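Spore coat polysaccharide biosynthesis protein SpsE (Bacillus subtilis, PDB 1VLI) probably acts as an N-acylneuraminate-9-phosphate synthase of the NeuB family, contributing to the biosynthesis of spore coat polysaccharide. Local coordinates at residues A[32-37]-A[246-251]; A[191-196]-A[224-229]. One frame throughout, in Å; residues are numbered along the deposited sequence.

Interaction 1 of 2, residues A[32-37]-A[246-251]; sequences IAEAGI and EKHFTI
Glu34 and His248 lie side by side at the ends of parallel strands 30-36 and 244-248, the first and last of the eight that make the NeuB TIM barrel. The backbone evidence for this closure is three hydrogen bonds: Lys247 N to Ile32 O (3.2 Å), Glu34 N to Lys247 O (2.8 Å) and Phe249 N to Glu34 O (3.1 Å).

A CH-pi contact joins the two side chains. Glu34 CG stands 3.4 Å from the centroid of the His248 ring and only 5° off its normal. A bend about CB-CG (chi2 81°) brings Glu34 OE2 to 3.6 Å from His248 CE1.

Apolar contacts occupy the other face of the sheet, where Phe249 CE1 reaches Ala33 CB at 3.5 Å while the same ring packs on helices 43-56 and 266-285.

Glu34 OE2 and Glu246 OE2 approach to 4.0 Å; Lys62 forms a salt bridge with Glu246 OE2 and a long, weak ion pair with Glu34, while Glu246 OE1 is hydrogen-bonded to Ser224 OG.

One water accepts from His248 ND1 (2.9 Å) and donates to Glu34 O. With ND1 acting as donor to this water, NE2 is the ring nitrogen turned to the zinc ion.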
ATOM      1  N   ILE A  32       0.710  -6.348  11.148  1.00 52.10           N
ATOM      2  CA  ILE A  32       1.868  -5.832  10.405  1.00 49.60           C
ATOM      3  C   ILE A  32       2.459  -4.644  11.153  1.00 53.63           C
ATOM      4  O   ILE A  32       1.814  -3.591  11.272  1.00 50.97           O
ATOM      5  CB  ILE A  32       1.435  -5.412   9.040  1.00 46.40           C
ATOM      6  CG1 ILE A  32       0.701  -6.550   8.327  1.00 57.91           C
ATOM      7  CG2 ILE A  32       2.580  -4.938   8.173  1.00 32.96           C
ATOM      8  CD1 ILE A  32      -0.100  -6.050   7.070  1.00 47.88           C
ATOM      9  N   ALA A  33       3.675  -4.817  11.688  1.00 52.17           N
ATOM     10  CA  ALA A  33       4.377  -3.672  12.250  1.00 52.79           C
ATOM     11  C   ALA A  33       5.132  -2.953  11.139  1.00 56.39           C
ATOM     12  O   ALA A  33       5.961  -3.555  10.457  1.00 61.94           O
ATOM     13  CB  ALA A  33       5.290  -4.100  13.342  1.00 53.68           C
ATOM     14  N   GLU A  34       4.841  -1.670  10.959  1.00 57.63           N
ATOM     15  CA  GLU A  34       5.336  -0.894   9.828  1.00 59.96           C
ATOM     16  C   GLU A  34       6.518  -0.012  10.291  1.00 61.21           C
ATOM     17  O   GLU A  34       6.347   1.008  10.985  1.00 59.16           O
ATOM     18  CB  GLU A  34       4.138  -0.155   9.159  1.00 64.57           C
ATOM     19  CG  GLU A  34       4.328   1.235   8.553  1.00 71.06           C
ATOM     20  CD  GLU A  34       4.938   1.230   7.166  1.00 86.71           C
ATOM     21  OE1 GLU A  34       5.928   0.495   6.917  1.00 91.21           O
ATOM     22  OE2 GLU A  34       4.434   2.002   6.326  1.00 90.86           O
ATOM     23  N   ALA A  35       7.730  -0.484   9.952  1.00 62.23           N
ATOM     24  CA  ALA A  35       9.001   0.142  10.343  1.00 59.59           C
ATOM     25  C   ALA A  35       9.365   1.332   9.454  1.00 59.40           C
ATOM     26  O   ALA A  35      10.038   2.262   9.912  1.00 59.11           O
ATOM     27  CB  ALA A  35      10.134  -0.898  10.357  1.00 58.94           C
ATOM     28  N   GLY A  36       8.915   1.305   8.196  1.00 59.23           N
ATOM     29  CA  GLY A  36       9.104   2.413   7.270  1.00 58.96           C
ATOM     30  C   GLY A  36      10.572   2.668   6.968  1.00 61.49           C
ATOM     31  O   GLY A  36      11.246   1.820   6.369  1.00 61.84           O
ATOM     32  N   ILE A  37      11.053   3.848   7.370  1.00 61.66           N
ATOM     33  CA  ILE A  37      12.469   4.214   7.280  1.00 61.42           C
ATOM     34  C   ILE A  37      13.075   4.517   8.653  1.00 58.90           C
ATOM     35  O   ILE A  37      14.171   5.048   8.742  1.00 57.56           O
ATOM     36  CB  ILE A  37      12.712   5.401   6.298  1.00 59.44           C
ATOM     37  CG1 ILE A  37      12.049   6.698   6.770  1.00 64.93           C
ATOM     38  CG2 ILE A  37      12.298   5.044   4.886  1.00 61.30           C
ATOM     39  CD1 ILE A  37      12.532   7.944   5.964  1.00 65.47           C
ATOM     40  N   GLU A 246      -2.415  -2.742  10.329  1.00 55.75           N
ATOM     41  CA  GLU A 246      -1.084  -2.199  10.098  1.00 59.72           C
ATOM     42  C   GLU A 246      -0.933  -0.949  10.990  1.00 58.91           C
ATOM     43  O   GLU A 246      -1.838  -0.088  11.030  1.00 51.64           O
ATOM     44  CB  GLU A 246      -0.950  -1.844   8.626  1.00 59.64           C
ATOM     45  CG  GLU A 246       0.455  -1.592   8.110  1.00 66.99           C
ATOM     46  CD  GLU A 246       0.457  -1.142   6.649  1.00 68.13           C
ATOM     47  OE1 GLU A 246      -0.610  -1.201   5.976  1.00 77.44           O
ATOM     48  OE2 GLU A 246       1.531  -0.714   6.166  1.00 87.88           O
ATOM     49  N   LYS A 247       0.179  -0.879  11.740  1.00 55.98           N
ATOM     50  CA  LYS A 247       0.510   0.299  12.553  1.00 56.32           C
ATOM     51  C   LYS A 247       1.999   0.600  12.451  1.00 58.91           C
ATOM     52  O   LYS A 247       2.815  -0.344  12.445  1.00 57.21           O
ATOM     53  CB  LYS A 247       0.144   0.044  14.021  1.00 56.98           C
ATOM     54  CG  LYS A 247       0.092   1.279  14.934  1.00 55.73           C
ATOM     55  CD  LYS A 247      -1.279   1.904  15.000  1.00 54.14           C
ATOM     56  CE  LYS A 247      -1.438   2.746  16.265  1.00 57.64           C
ATOM     57  NZ  LYS A 247      -2.727   3.507  16.240  1.00 54.54           N
ATOM     58  N   HIS A 248       2.348   1.892  12.362  1.00 58.17           N
ATOM     59  CA  HIS A 248       3.757   2.319  12.396  1.00 55.68           C
ATOM     60  C   HIS A 248       4.322   2.135  13.802  1.00 57.06           C
ATOM     61  O   HIS A 248       3.610   2.352  14.807  1.00 51.73           O
ATOM     62  CB  HIS A 248       3.932   3.780  12.011  1.00 54.10           C
ATOM     63  CG  HIS A 248       3.548   4.086  10.599  1.00 64.53           C
ATOM     64  ND1 HIS A 248       4.453   4.546   9.671  1.00 65.24           N
ATOM     65  CD2 HIS A 248       2.355   4.009   9.957  1.00 65.15           C
ATOM     66  CE1 HIS A 248       3.838   4.737   8.516  1.00 77.48           C
ATOM     67  NE2 HIS A 248       2.563   4.420   8.661  1.00 75.39           N
ATOM     68  N   PHE A 249       5.590   1.718  13.860  1.00 54.21           N
ATOM     69  CA  PHE A 249       6.316   1.689  15.108  1.00 55.91           C
ATOM     70  C   PHE A 249       7.745   2.191  14.929  1.00 58.09           C
ATOM     71  O   PHE A 249       8.280   2.218  13.822  1.00 56.18           O
ATOM     72  CB  PHE A 249       6.300   0.290  15.727  1.00 56.42           C
ATOM     73  CG  PHE A 249       7.327  -0.655  15.159  1.00 53.14           C
ATOM     74  CD1 PHE A 249       7.174  -1.176  13.883  1.00 53.00           C
ATOM     75  CD2 PHE A 249       8.427  -1.047  15.924  1.00 56.25           C
ATOM     76  CE1 PHE A 249       8.092  -2.059  13.357  1.00 53.66           C
ATOM     77  CE2 PHE A 249       9.374  -1.944  15.417  1.00 56.97           C
ATOM     78  CZ  PHE A 249       9.218  -2.450  14.131  1.00 58.64           C
ATOM     79  N   THR A 250       8.340   2.616  16.031  1.00 60.46           N
ATOM     80  CA  THR A 250       9.710   3.083  16.030  1.00 63.21           C
ATOM     81  C   THR A 250      10.386   2.479  17.240  1.00 62.62           C
ATOM     82  O   THR A 250       9.747   1.780  18.014  1.00 62.85           O
ATOM     83  CB  THR A 250       9.773   4.621  16.061  1.00 64.40           C
ATOM     84  OG1 THR A 250      11.143   5.036  16.161  1.00 66.73           O
ATOM     85  CG2 THR A 250       9.124   5.174  17.354  1.00 63.76           C
ATOM     86  N   ILE A 251      11.674   2.749  17.393  1.00 63.48           N
ATOM     87  CA  ILE A 251      12.446   2.227  18.509  1.00 64.27           C
ATOM     88  C   ILE A 251      12.454   3.256  19.636  1.00 66.11           C
ATOM     89  O   ILE A 251      12.669   2.916  20.807  1.00 68.06           O
ATOM     90  CB  ILE A 251      13.892   1.804  18.013  1.00 65.16           C
ATOM     91  CG1 ILE A 251      14.401   0.587  18.776  1.00 72.32           C
ATOM     92  CG2 ILE A 251      14.925   2.961  17.991  1.00 61.22           C
ATOM     93  CD1 ILE A 251      13.769  -0.705  18.322  1.00 80.02           C
TER
HETATM   94  O   HOH W   1       7.173   3.836  10.241  1.00 58.09           O

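Interaction 2 of 2, residues A[191-196]-A[224-229]; sequences MHCVAK and SDHSEH
Val194 and His226 meet in a buried contact where two adjacent parallel strands of the TIM barrel, 188-193 and 220-225, give way to loops at their C-terminal ends. The strands belong to one beta-alpha-beta unit, joined through helix 208-215. The zinc ion is bound at this end of the barrel, with His226 as one of its two protein ligands.

Ser224 N donates to His192 O at 3.0 Å, with the donor almost in line with the carbonyl (C=O...N 176°). One step further the chains part: Val194 N and Ser224 O are 4.5 Å apart, too far for a direct bond, and a water fills the place. It accepts from Val194 N at 2.7 Å and donates to Ser224 O, with a weak additional bond from His226 N.

The CB of His226 points toward 191-196, with CG anti to the carbonyl carbon (chi1 -72°). ND1 donates to Val194 O, which lies near the ring plane (10° out of it); the modelled length of 2.5 Å is short and should not be over-read at this resolution. The bond would restrain ring rotation while NE2 faces the metal, consistent with a second-shell role for the Val194 carbonyl. Lys196 O adds a contact to His226 CB.

Earlier on the strand, Met191, present as selenomethionine, bends at chi2 and chi3 and brings CE to 3.4 Å from Ser224 OG, a hydroxyl whose hydrogen-bond partner is Glu246. Within 224-229, Asp225 OD1 accepts from Ser227 N in an Asx turn and, on its syn side, from Ser227 OG at 2.7 Å.

Cys193 SG approaches the His226 ring obliquely, reaching CE1 at 3.6 Å.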
HETATM    1  N   MSE A 191      -7.144  -2.962   2.375  1.00 51.85           N
HETATM    2  CA  MSE A 191      -7.009  -2.206   3.620  1.00 50.98           C
HETATM    3  C   MSE A 191      -7.811  -0.907   3.522  1.00 53.44           C
HETATM    4  O   MSE A 191      -7.678  -0.172   2.570  1.00 57.44           O
HETATM    5  CB  MSE A 191      -5.569  -1.864   3.926  1.00 49.57           C
HETATM    6  CG  MSE A 191      -4.555  -3.064   3.840  1.00 50.72           C
HETATM    7 SE   MSE A 191      -4.876  -4.347   5.234  1.00 61.36          SE
HETATM    8  CE  MSE A 191      -3.966  -3.443   6.707  1.00 66.65           C
ATOM      9  N   HIS A 192      -8.629  -0.628   4.516  1.00 53.62           N
ATOM     10  CA  HIS A 192      -9.174   0.706   4.707  1.00 57.63           C
ATOM     11  C   HIS A 192      -8.106   1.537   5.371  1.00 57.69           C
ATOM     12  O   HIS A 192      -7.312   1.012   6.136  1.00 63.11           O
ATOM     13  CB  HIS A 192     -10.425   0.654   5.591  1.00 53.74           C
ATOM     14  CG  HIS A 192     -10.924   2.001   6.006  1.00 57.84           C
ATOM     15  ND1 HIS A 192     -11.176   3.013   5.101  1.00 53.06           N
ATOM     16  CD2 HIS A 192     -11.224   2.500   7.227  1.00 56.84           C
ATOM     17  CE1 HIS A 192     -11.626   4.071   5.749  1.00 55.76           C
ATOM     18  NE2 HIS A 192     -11.673   3.784   7.036  1.00 61.43           N
ATOM     19  N   CYS A 193      -8.116   2.839   5.130  1.00 60.18           N
ATOM     20  CA  CYS A 193      -6.975   3.641   5.458  1.00 59.05           C
ATOM     21  C   CYS A 193      -7.282   5.121   5.302  1.00 59.83           C
ATOM     22  O   CYS A 193      -8.023   5.494   4.406  1.00 57.56           O
ATOM     23  CB  CYS A 193      -5.889   3.255   4.455  1.00 57.33           C
ATOM     24  SG  CYS A 193      -4.370   4.105   4.741  1.00 73.25           S
ATOM     25  N   VAL A 194      -6.681   5.961   6.140  1.00 63.60           N
ATOM     26  CA  VAL A 194      -6.730   7.430   5.977  1.00 68.12           C
ATOM     27  C   VAL A 194      -5.326   8.020   5.695  1.00 73.61           C
ATOM     28  O   VAL A 194      -4.386   7.792   6.471  1.00 75.67           O
ATOM     29  CB  VAL A 194      -7.271   8.094   7.242  1.00 67.76           C
ATOM     30  CG1 VAL A 194      -7.529   9.564   7.004  1.00 69.07           C
ATOM     31  CG2 VAL A 194      -8.524   7.383   7.729  1.00 65.81           C
ATOM     32  N   ALA A 195      -5.178   8.788   4.611  1.00 78.11           N
ATOM     33  CA  ALA A 195      -3.832   9.233   4.151  1.00 83.75           C
ATOM     34  C   ALA A 195      -3.147  10.315   4.996  1.00 85.76           C
ATOM     35  O   ALA A 195      -1.930  10.507   4.896  1.00 88.75           O
ATOM     36  CB  ALA A 195      -3.835   9.626   2.657  1.00 84.78           C
ATOM     37  N   LYS A 196      -3.920  11.009   5.825  1.00 86.69           N
ATOM     38  CA  LYS A 196      -3.353  11.886   6.843  1.00 86.71           C
ATOM     39  C   LYS A 196      -2.522  11.108   7.884  1.00 85.25           C
ATOM     40  O   LYS A 196      -2.874  10.000   8.278  1.00 84.36           O
ATOM     41  CB  LYS A 196      -4.471  12.676   7.526  1.00 87.32           C
ATOM     42  CG  LYS A 196      -3.992  13.823   8.420  1.00 93.74           C
ATOM     43  CD  LYS A 196      -3.198  14.900   7.657  1.00100.31           C
ATOM     44  CE  LYS A 196      -2.839  16.065   8.578  1.00 99.60           C
ATOM     45  NZ  LYS A 196      -2.112  17.128   7.837  1.00102.84           N
ATOM     46  N   SER A 224      -5.240  -0.179   7.892  1.00 58.41           N
ATOM     47  CA  SER A 224      -3.962   0.466   8.234  1.00 57.27           C
ATOM     48  C   SER A 224      -4.286   1.693   9.060  1.00 56.06           C
ATOM     49  O   SER A 224      -5.002   2.593   8.596  1.00 52.61           O
ATOM     50  CB  SER A 224      -3.139   0.861   7.017  1.00 56.93           C
ATOM     51  OG  SER A 224      -3.176  -0.168   6.047  1.00 72.44           O
ATOM     52  N   ASP A 225      -3.746   1.703  10.281  1.00 53.11           N
ATOM     53  CA  ASP A 225      -4.074   2.679  11.293  1.00 54.63           C
ATOM     54  C   ASP A 225      -3.041   3.777  11.365  1.00 55.91           C
ATOM     55  O   ASP A 225      -1.881   3.513  11.684  1.00 59.33           O
ATOM     56  CB  ASP A 225      -4.210   1.977  12.642  1.00 51.90           C
ATOM     57  CG  ASP A 225      -4.745   2.890  13.729  1.00 59.64           C
ATOM     58  OD1 ASP A 225      -5.231   4.002  13.424  1.00 66.88           O
ATOM     59  OD2 ASP A 225      -4.731   2.570  14.933  1.00 66.32           O
ATOM     60  N   HIS A 226      -3.461   5.005  11.073  1.00 56.24           N
ATOM     61  CA  HIS A 226      -2.581   6.166  11.145  1.00 58.84           C
ATOM     62  C   HIS A 226      -2.821   7.069  12.354  1.00 60.83           C
ATOM     63  O   HIS A 226      -2.215   8.134  12.468  1.00 62.68           O
ATOM     64  CB  HIS A 226      -2.645   6.987   9.856  1.00 61.07           C
ATOM     65  CG  HIS A 226      -1.981   6.330   8.692  1.00 67.33           C
ATOM     66  ND1 HIS A 226      -2.508   6.354   7.421  1.00 75.61           N
ATOM     67  CD2 HIS A 226      -0.836   5.610   8.610  1.00 76.57           C
ATOM     68  CE1 HIS A 226      -1.713   5.688   6.604  1.00 78.95           C
ATOM     69  NE2 HIS A 226      -0.694   5.223   7.302  1.00 75.62           N
ATOM     70  N   SER A 227      -3.697   6.640  13.254  1.00 62.62           N
ATOM     71  CA  SER A 227      -3.981   7.368  14.487  1.00 60.73           C
ATOM     72  C   SER A 227      -2.939   7.077  15.556  1.00 60.10           C
ATOM     73  O   SER A 227      -2.351   5.993  15.579  1.00 60.26           O
ATOM     74  CB  SER A 227      -5.339   6.953  15.024  1.00 60.65           C
ATOM     75  OG  SER A 227      -5.268   5.652  15.586  1.00 56.72           O
ATOM     76  N   GLU A 228      -2.766   8.044  16.456  1.00 59.43           N
ATOM     77  CA  GLU A 228      -1.741   8.039  17.502  1.00 61.98           C
ATOM     78  C   GLU A 228      -1.921   6.976  18.586  1.00 62.74           C
ATOM     79  O   GLU A 228      -0.976   6.263  18.937  1.00 64.84           O
ATOM     80  CB  GLU A 228      -1.682   9.410  18.185  1.00 61.81           C
ATOM     81  CG  GLU A 228      -1.144  10.545  17.327  1.00 70.55           C
ATOM     82  CD  GLU A 228      -0.716  11.736  18.170  1.00 80.78           C
ATOM     83  OE1 GLU A 228       0.258  11.587  18.938  1.00 89.28           O
ATOM     84  OE2 GLU A 228      -1.343  12.816  18.070  1.00 82.09           O
ATOM     85  N   HIS A 229      -3.126   6.906  19.137  1.00 62.08           N
ATOM     86  CA  HIS A 229      -3.428   6.020  20.244  1.00 59.76           C
ATOM     87  C   HIS A 229      -3.085   4.557  19.952  1.00 56.64           C
ATOM     88  O   HIS A 229      -3.376   4.064  18.866  1.00 56.27           O
ATOM     89  CB  HIS A 229      -4.907   6.140  20.592  1.00 59.17           C
ATOM     90  CG  HIS A 229      -5.234   5.599  21.944  1.00 62.06           C
ATOM     91  ND1 HIS A 229      -5.298   4.246  22.209  1.00 62.08           N
ATOM     92  CD2 HIS A 229      -5.466   6.224  23.122  1.00 63.85           C
ATOM     93  CE1 HIS A 229      -5.577   4.063  23.485  1.00 61.95           C
ATOM     94  NE2 HIS A 229      -5.687   5.246  24.061  1.00 58.98           N
TER
HETATM   95  O   HOH W   2      -5.750   5.122   8.571  1.00 63.64           O

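How the interactions relate
Interactions 1 and 2 have centres 12 Å apart on one barrel sheet, where strands 244-248 and 220-225 are neighbours. Each supplies one zinc ligand: the side chains of His248 and His226 both come within about 2 Å of the ion, and His248 NE2 packs 3.6 Å from His226 CD2. On the other face of the sheet, Lys247 of interaction 1 reaches across to interaction 2, its NZ forming a salt bridge with Asp225 OD2 at 2.6 Å and a probable hydrogen bond to Ser227 O. Deeper in the barrel, Glu246 CB lies 3.9 Å from Met191 CE. The two zinc ligands thus come from the ends of neighbouring strands, which are further joined by the Lys247-Asp225 salt bridge and by packing.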